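Local coordinates for protein autolysin E (Staphylococcus aureus, PDB 4PI8) that probably cleaves the glycan strands of peptidoglycan as a glucosaminidase of the lysozyme clan, at residues N8-F11 and D12-V15; N178-Q181 and M182-P186; L207-K210 and S211-F215. The protein carries 1 engineered substitution. One frame throughout, in Å; residues are numbered along the deposited sequence.

Contact 1 (N8-F11 and D12-V15); sequences NYSF and DEAV
S10 and E13 hold each other in a capping box at the start of helix 11-18. The backbone N of E13, in the first turn, donates to S10 OG at 3.1 Å, with an N-H...O angle of 155°. In return S10 N donates a hydrogen bond to E13 OE1 at 3.0 Å, approaching from above the carboxylate plane rather than within it. Serine suits the N-cap because its hydroxyl sits one bond beyond CB; with OG between the backbone N and the carbonyl carbon (chi1 67°), it reaches forward to the N-H of E13. Glutamate, three residues on, has the length to return to the cap, and its negative charge should also be favoured near the positive end of the helix dipole.

The ordinary helix bonds begin at once, from A14 N to S10 O (3.0 Å) and from V15 N to F11 O (2.9 Å).

The apolar part is a CH-pi contact one turn apart: V15 CG2 lies over one face of the F11 ring, 3.8 Å from its centroid. F11 CG stands anti to the backbone N (chi1 -177°), which swings the ring toward the next turn, where a methyl of the branched valine reaches it. Next to the box, the Y9 ring comes within 3.8 Å of the carboxylate, CD1 to E13 OE1, with the two planes almost perpendicular.

F11, A14 and V15 pack against M45 of helix 38-45, the F11 ring also meets Y227 edge-to-face, and Y9 pairs through its backbone with K228, so the helix start is fastened to the C-terminal tail.

Contact 2 (N178-Q181 and M182-P186); sequences NLYQ and MRWNP
M182, Q181 and Y180 carry most of this short helical contact, each meeting the other half of helix 179-184 in a different way. M182 lies back along the first turn: its backbone N donates to N178 O at 2.9 Å, and its CG rests 3.3 Å from the same N178 O. The flexible, unbranched thioether then bends at chi3 and carries its end away, to pack on W200 and Y100.

Q181 works at both ends of the helix. Its backbone N donates to N178 OD1 at 2.8 Å, nearly straight (164°), while its OE1 receives a weak bond from N178 N and a stronger one from L177 N. This is a capping box, with asparagine as N-cap: the short amide of N178 reaches the N-H of Q181 in the first turn, and the longer glutamine returns to the backbone before the helix. At the other end Q181 O accepts from N185 N, which approaches from above the carbonyl plane. N185 has positive phi, so the chain leaves the helix there, and P186, which has no N-H to donate, follows.

Y180 sends its ring obliquely toward the C-terminal end of the helix, CG anti to the backbone N (chi1 -172°), and W184 one turn later sets CD1 over one ring face, 3.4 Å from Y180 CE1. The planes are inclined by 41°. P186 CG meets the tyrosine at its edge, 4.0 Å from CE2. The buried phenol is satisfied by M45 O and Y227 OH. Beyond the tyrosine, the indole also lies against the R183 guanidinium, NH1 over one of its faces; that cation is held by Q25 and D197 O, and the R183 side chain is about 6 Å from the bound NAG.

Contact 3 (L207-K210 and S211-F215); sequences LMDK and SYKQF
D209 and K213, one turn apart, are joined through a water: it donates to D209 OD2 at 2.6 Å and accepts from K213 NZ at 2.8 Å. The direct salt bridge, OD2 to NZ, is long at 3.8 Å, so the water supplies the closer link. Aspartate and lysine suit this i, i+4 spacing on an exposed helix surface, where the extended lysine chain runs past the carboxylate and brings CE within 3.6 Å of D209 OD1.

The backbone bonds of the turn lie inward of this pair, including Y212 N to M208 O at 2.9 Å. L207 O accepts from S211 N at 3.0 Å. With OG anti to the carbonyl carbon (chi1 -62°), the small serine folds back on its own helix and packs on L73 and I99.

Y212 CD1 lies 3.2 Å from M208 O, which meets the ring at its edge, and M208 CE meets Y212 CE1 at 4.4 Å. The Y212 hydroxyl is hydrogen-bonded to N97 ND2. L207, M208 and S211 touch helix 98-108; S211, Q214 and F215 touch helix 67-74, so this end of helix 200-215 packs against both helices, with S211 touching each.

How the contacts relate
The three contacts follow one another along the chain with no nesting or crossing, and each is a single helical turn or two rather than the closure of a long loop. Contact 1 starts helix 11-18 near the N terminus; contact 2 spans the short helix 179-184 in the interior; contact 3 covers the last turns of helix 200-215, the next helix in the chain. Contact 2 is the middle of the set. It touches contact 1 where Y9 CD2 packs against P186 O, and contact 3 where L179 CD1 meets M208 SD. Contacts 1 and 3 stay about 21 Å apart at their nearest atoms. M45 and Y227 also bridge contacts 1 and 2, and Y100 bridges contacts 2 and 3.

Contact 1 (N8-F11 and D12-V15)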
loop_
_atom_site.group_PDB
_atom_site.type_symbol
_atom_site.label_atom_id
_atom_site.label_comp_id
_atom_site.label_asym_id
_atom_site.label_seq_id
_atom_site.Cartn_x
_atom_site.Cartn_y
_atom_site.Cartn_z
ATOM N N ASN A 8 4.659 18.227 -13.135
ATOM C CA ASN A 8 6.003 18.814 -13.100
ATOM C C ASN A 8 7.001 18.300 -14.085
ATOM O O ASN A 8 7.981 19.062 -14.407
ATOM C CB ASN A 8 6.581 18.601 -11.696
ATOM C CG ASN A 8 5.972 19.487 -10.658
ATOM O OD1 ASN A 8 5.405 20.552 -10.956
ATOM N ND2 ASN A 8 6.063 19.067 -9.415
ATOM N N TYR A 9 6.889 17.070 -14.581
ATOM C CA TYR A 9 7.899 16.393 -15.358
ATOM C C TYR A 9 7.283 15.766 -16.602
ATOM O O TYR A 9 6.125 15.350 -16.572
ATOM C CB TYR A 9 8.642 15.331 -14.555
ATOM C CG TYR A 9 9.467 15.901 -13.481
ATOM C CD1 TYR A 9 10.758 16.332 -13.767
ATOM C CD2 TYR A 9 9.018 16.071 -12.186
ATOM C CE1 TYR A 9 11.567 16.850 -12.784
ATOM C CE2 TYR A 9 9.854 16.603 -11.203
ATOM C CZ TYR A 9 11.119 17.019 -11.520
ATOM O OH TYR A 9 11.898 17.564 -10.518
ATOM N N SER A 10 8.030 15.709 -17.708
ATOM C CA SER A 10 7.694 14.881 -18.819
ATOM C C SER A 10 7.854 13.414 -18.419
ATOM O O SER A 10 8.623 13.046 -17.471
ATOM C CB SER A 10 8.590 15.118 -20.041
ATOM O OG SER A 10 9.901 14.705 -19.795
ATOM N N PHE A 11 7.178 12.524 -19.128
ATOM C CA PHE A 11 7.368 11.089 -18.865
ATOM C C PHE A 11 8.793 10.667 -19.000
ATOM O O PHE A 11 9.350 9.977 -18.167
ATOM C CB PHE A 11 6.442 10.269 -19.810
ATOM C CG PHE A 11 6.488 8.795 -19.580
ATOM C CD1 PHE A 11 5.971 8.274 -18.395
ATOM C CD2 PHE A 11 7.106 7.925 -20.450
ATOM C CE1 PHE A 11 6.003 6.909 -18.135
ATOM C CE2 PHE A 11 7.127 6.578 -20.181
ATOM C CZ PHE A 11 6.582 6.069 -19.038
ATOM N N ASP A 12 9.466 11.126 -20.079
ATOM C CA ASP A 12 10.842 10.715 -20.272
ATOM C C ASP A 12 11.795 11.165 -19.152
ATOM O O ASP A 12 12.689 10.435 -18.767
ATOM C CB ASP A 12 11.396 11.195 -21.648
ATOM C CG ASP A 12 10.778 10.440 -22.821
ATOM O OD1 ASP A 12 10.197 9.361 -22.627
ATOM O OD2 ASP A 12 10.865 10.959 -23.961
ATOM N N GLU A 13 11.531 12.371 -18.638
ATOM C CA GLU A 13 12.319 12.899 -17.509
ATOM C C GLU A 13 12.090 12.013 -16.262
ATOM O O GLU A 13 13.037 11.600 -15.612
ATOM C CB GLU A 13 11.918 14.335 -17.212
ATOM C CG GLU A 13 12.528 15.421 -18.143
ATOM C CD GLU A 13 11.794 16.743 -18.117
ATOM O OE1 GLU A 13 10.709 16.957 -17.508
ATOM O OE2 GLU A 13 12.302 17.654 -18.849
ATOM N N ALA A 14 10.815 11.677 -16.034
ATOM C CA ALA A 14 10.494 10.814 -14.896
ATOM C C ALA A 14 11.115 9.423 -14.983
ATOM O O ALA A 14 11.652 8.881 -14.033
ATOM C CB ALA A 14 8.991 10.723 -14.733
ATOM N N VAL A 15 11.093 8.839 -16.189
ATOM C CA VAL A 15 11.702 7.547 -16.393
ATOM C C VAL A 15 13.188 7.578 -16.040
ATOM O O VAL A 15 13.710 6.711 -15.353
ATOM C CB VAL A 15 11.519 7.040 -17.833
ATOM C CG1 VAL A 15 12.402 5.829 -18.085
ATOM C CG2 VAL A 15 10.065 6.772 -18.121
#

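Contact 2 (N178-Q181 and M182-P186)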
loop_
_atom_site.group_PDB
_atom_site.type_symbol
_atom_site.label_atom_id
_atom_site.label_comp_id
_atom_site.label_asym_id
_atom_site.label_seq_id
_atom_site.Cartn_x
_atom_site.Cartn_y
_atom_site.Cartn_z
ATOM N N ASN A 178 -3.695 8.176 -5.080
ATOM C CA ASN A 178 -4.026 6.914 -5.742
ATOM C C ASN A 178 -2.828 6.026 -5.781
ATOM O O ASN A 178 -1.690 6.435 -5.427
ATOM C CB ASN A 178 -4.698 7.170 -7.076
ATOM C CG ASN A 178 -3.791 7.779 -8.104
ATOM O OD1 ASN A 178 -2.597 7.506 -8.182
ATOM N ND2 ASN A 178 -4.423 8.598 -8.978
ATOM N N LEU A 179 -3.028 4.749 -6.145
ATOM C CA LEU A 179 -1.928 3.829 -6.095
ATOM C C LEU A 179 -0.738 4.210 -6.967
ATOM O O LEU A 179 0.418 4.051 -6.635
ATOM C CB LEU A 179 -2.377 2.382 -6.428
ATOM C CG LEU A 179 -3.352 1.745 -5.413
ATOM C CD1 LEU A 179 -3.974 0.525 -6.047
ATOM C CD2 LEU A 179 -2.732 1.420 -4.089
ATOM N N TYR A 180 -1.081 4.653 -8.182
ATOM C CA TYR A 180 -0.038 5.111 -9.121
ATOM C C TYR A 180 0.860 6.193 -8.492
ATOM O O TYR A 180 2.062 6.130 -8.598
ATOM C CB TYR A 180 -0.662 5.640 -10.423
ATOM C CG TYR A 180 0.399 5.917 -11.464
ATOM C CD1 TYR A 180 0.915 4.916 -12.253
ATOM C CD2 TYR A 180 0.925 7.177 -11.634
ATOM C CE1 TYR A 180 1.932 5.149 -13.156
ATOM C CE2 TYR A 180 1.962 7.398 -12.538
ATOM C CZ TYR A 180 2.437 6.397 -13.294
ATOM O OH TYR A 180 3.507 6.634 -14.185
ATOM N N GLN A 181 0.211 7.170 -7.877
ATOM C CA GLN A 181 0.964 8.256 -7.238
ATOM C C GLN A 181 1.757 7.776 -6.051
ATOM O O GLN A 181 2.874 8.246 -5.796
ATOM C CB GLN A 181 0.100 9.425 -6.829
ATOM C CG GLN A 181 -0.571 10.143 -7.993
ATOM C CD GLN A 181 -1.600 11.116 -7.513
ATOM O OE1 GLN A 181 -2.426 10.825 -6.647
ATOM N NE2 GLN A 181 -1.552 12.347 -8.050
ATOM N N MET A 182 1.192 6.860 -5.258
ATOM C CA MET A 182 1.920 6.298 -4.111
ATOM C C MET A 182 3.164 5.574 -4.599
ATOM O O MET A 182 4.212 5.598 -3.909
ATOM C CB MET A 182 1.009 5.349 -3.322
ATOM C CG MET A 182 -0.088 6.068 -2.570
ATOM S SD MET A 182 -1.241 4.958 -1.736
ATOM C CE MET A 182 -0.220 4.407 -0.364
ATOM N N ARG A 183 3.067 4.878 -5.734
ATOM C CA ARG A 183 4.154 4.075 -6.225
ATOM C C ARG A 183 5.228 4.868 -6.999
ATOM O O ARG A 183 6.407 4.547 -6.914
ATOM C CB ARG A 183 3.625 2.929 -7.091
ATOM C CG ARG A 183 4.681 2.051 -7.708
ATOM C CD ARG A 183 5.605 1.375 -6.689
ATOM N NE ARG A 183 6.655 0.573 -7.326
ATOM C CZ ARG A 183 7.801 1.057 -7.785
ATOM N NH1 ARG A 183 8.034 2.363 -7.788
ATOM N NH2 ARG A 183 8.702 0.218 -8.288
ATOM N N TRP A 184 4.790 5.820 -7.825
ATOM C CA TRP A 184 5.670 6.443 -8.790
ATOM C C TRP A 184 5.804 7.965 -8.575
ATOM O O TRP A 184 6.554 8.602 -9.315
ATOM C CB TRP A 184 5.186 6.158 -10.224
ATOM C CG TRP A 184 5.129 4.712 -10.598
ATOM C CD1 TRP A 184 4.011 3.971 -10.776
ATOM C CD2 TRP A 184 6.237 3.850 -10.865
ATOM N NE1 TRP A 184 4.378 2.702 -11.067
ATOM C CE2 TRP A 184 5.725 2.582 -11.145
ATOM C CE3 TRP A 184 7.639 4.018 -10.872
ATOM C CZ2 TRP A 184 6.537 1.501 -11.449
ATOM C CZ3 TRP A 184 8.429 2.947 -11.197
ATOM C CH2 TRP A 184 7.855 1.688 -11.466
ATOM N N ASN A 185 5.144 8.520 -7.593
ATOM C CA ASN A 185 5.215 9.943 -7.252
ATOM C C ASN A 185 5.544 10.843 -8.414
ATOM O O ASN A 185 6.587 11.508 -8.432
ATOM C CB ASN A 185 6.198 10.140 -6.093
ATOM C CG ASN A 185 5.988 11.455 -5.352
ATOM O OD1 ASN A 185 5.010 12.168 -5.561
ATOM N ND2 ASN A 185 6.897 11.713 -4.395
ATOM N N PRO A 186 4.689 10.924 -9.408
ATOM C CA PRO A 186 5.015 11.690 -10.615
ATOM C C PRO A 186 5.250 13.169 -10.325
ATOM O O PRO A 186 5.974 13.828 -11.153
ATOM C CB PRO A 186 3.820 11.481 -11.520
ATOM C CG PRO A 186 2.771 10.873 -10.692
ATOM C CD PRO A 186 3.441 10.171 -9.569
#

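Contact 3 (L207-K210 and S211-F215)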
loop_
_atom_site.group_PDB
_atom_site.type_symbol
_atom_site.label_atom_id
_atom_site.label_comp_id
_atom_site.label_asym_id
_atom_site.label_seq_id
_atom_site.Cartn_x
_atom_site.Cartn_y
_atom_site.Cartn_z
ATOM N N LEU A 207 -7.046 -6.917 -6.462
ATOM C CA LEU A 207 -7.909 -7.275 -5.350
ATOM C C LEU A 207 -9.003 -6.266 -5.142
ATOM O O LEU A 207 -10.151 -6.627 -4.847
ATOM C CB LEU A 207 -7.122 -7.451 -4.045
ATOM C CG LEU A 207 -6.057 -8.540 -4.050
ATOM C CD1 LEU A 207 -5.493 -8.667 -2.644
ATOM C CD2 LEU A 207 -6.623 -9.888 -4.528
ATOM N N MET A 208 -8.706 -4.977 -5.287
ATOM C CA MET A 208 -9.712 -3.979 -5.149
ATOM C C MET A 208 -10.812 -4.163 -6.164
ATOM O O MET A 208 -11.984 -4.043 -5.825
ATOM C CB MET A 208 -9.157 -2.562 -5.334
ATOM C CG MET A 208 -8.279 -2.139 -4.164
ATOM S SD MET A 208 -7.537 -0.498 -4.399
ATOM C CE MET A 208 -8.970 0.468 -4.359
ATOM N N ASP A 209 -10.422 -4.425 -7.409
ATOM C CA ASP A 209 -11.450 -4.553 -8.449
ATOM C C ASP A 209 -12.366 -5.750 -8.141
ATOM O O ASP A 209 -13.590 -5.631 -8.326
ATOM C CB ASP A 209 -10.788 -4.711 -9.809
ATOM C CG ASP A 209 -11.642 -4.147 -10.936
ATOM O OD1 ASP A 209 -12.562 -3.338 -10.730
ATOM O OD2 ASP A 209 -11.284 -4.494 -12.070
ATOM N N LYS A 210 -11.778 -6.853 -7.717
ATOM C CA LYS A 210 -12.593 -8.015 -7.370
ATOM C C LYS A 210 -13.601 -7.634 -6.268
ATOM O O LYS A 210 -14.785 -7.994 -6.313
ATOM C CB LYS A 210 -11.694 -9.166 -6.968
ATOM C CG LYS A 210 -12.291 -10.551 -7.002
ATOM C CD LYS A 210 -11.204 -11.583 -6.692
ATOM C CE LYS A 210 -10.595 -12.128 -7.945
ATOM N NZ LYS A 210 -9.735 -13.295 -7.630
ATOM N N SER A 211 -13.149 -6.916 -5.233
ATOM C CA SER A 211 -14.036 -6.587 -4.127
ATOM C C SER A 211 -15.101 -5.586 -4.562
ATOM O O SER A 211 -16.270 -5.676 -4.129
ATOM C CB SER A 211 -13.210 -6.029 -2.981
ATOM O OG SER A 211 -12.305 -6.957 -2.508
ATOM N N TYR A 212 -14.755 -4.622 -5.419
ATOM C CA TYR A 212 -15.738 -3.679 -5.945
ATOM C C TYR A 212 -16.852 -4.458 -6.680
ATOM O O TYR A 212 -18.028 -4.128 -6.520
ATOM C CB TYR A 212 -15.133 -2.620 -6.918
ATOM C CG TYR A 212 -14.656 -1.373 -6.228
ATOM C CD1 TYR A 212 -13.688 -1.412 -5.248
ATOM C CD2 TYR A 212 -15.187 -0.154 -6.550
ATOM C CE1 TYR A 212 -13.335 -0.239 -4.585
ATOM C CE2 TYR A 212 -14.809 1.019 -5.887
ATOM C CZ TYR A 212 -13.874 0.923 -4.901
ATOM O OH TYR A 212 -13.530 2.092 -4.237
ATOM N N LYS A 213 -16.447 -5.409 -7.525
ATOM C CA LYS A 213 -17.446 -6.127 -8.335
ATOM C C LYS A 213 -18.209 -7.115 -7.473
ATOM O O LYS A 213 -19.400 -7.432 -7.811
ATOM C CB LYS A 213 -16.789 -6.756 -9.533
ATOM C CG LYS A 213 -16.285 -5.743 -10.525
ATOM C CD LYS A 213 -15.554 -6.272 -11.738
ATOM C CE LYS A 213 -15.051 -5.123 -12.592
ATOM N NZ LYS A 213 -14.426 -5.506 -13.857
ATOM N N GLN A 214 -17.665 -7.600 -6.384
ATOM C CA GLN A 214 -18.347 -8.505 -5.484
ATOM C C GLN A 214 -19.483 -7.775 -4.801
ATOM O O GLN A 214 -20.565 -8.366 -4.589
ATOM C CB GLN A 214 -17.395 -9.108 -4.444
ATOM C CG GLN A 214 -18.052 -10.027 -3.434
ATOM C CD GLN A 214 -17.118 -10.776 -2.576
ATOM O OE1 GLN A 214 -15.942 -10.807 -2.831
ATOM N NE2 GLN A 214 -17.635 -11.426 -1.592
ATOM N N PHE A 215 -19.310 -6.511 -4.402
ATOM C CA PHE A 215 -20.314 -5.786 -3.612
ATOM C C PHE A 215 -21.056 -4.743 -4.429
ATOM O O PHE A 215 -21.936 -4.060 -3.893
ATOM C CB PHE A 215 -19.640 -5.222 -2.360
ATOM C CG PHE A 215 -19.189 -6.292 -1.410
ATOM C CD1 PHE A 215 -20.109 -7.017 -0.648
ATOM C CD2 PHE A 215 -17.890 -6.685 -1.374
ATOM C CE1 PHE A 215 -19.651 -8.032 0.201
ATOM C CE2 PHE A 215 -17.438 -7.710 -0.543
ATOM C CZ PHE A 215 -18.341 -8.365 0.265
HETATM O O HOH W 1 -12.447 -3.514 -14.225
#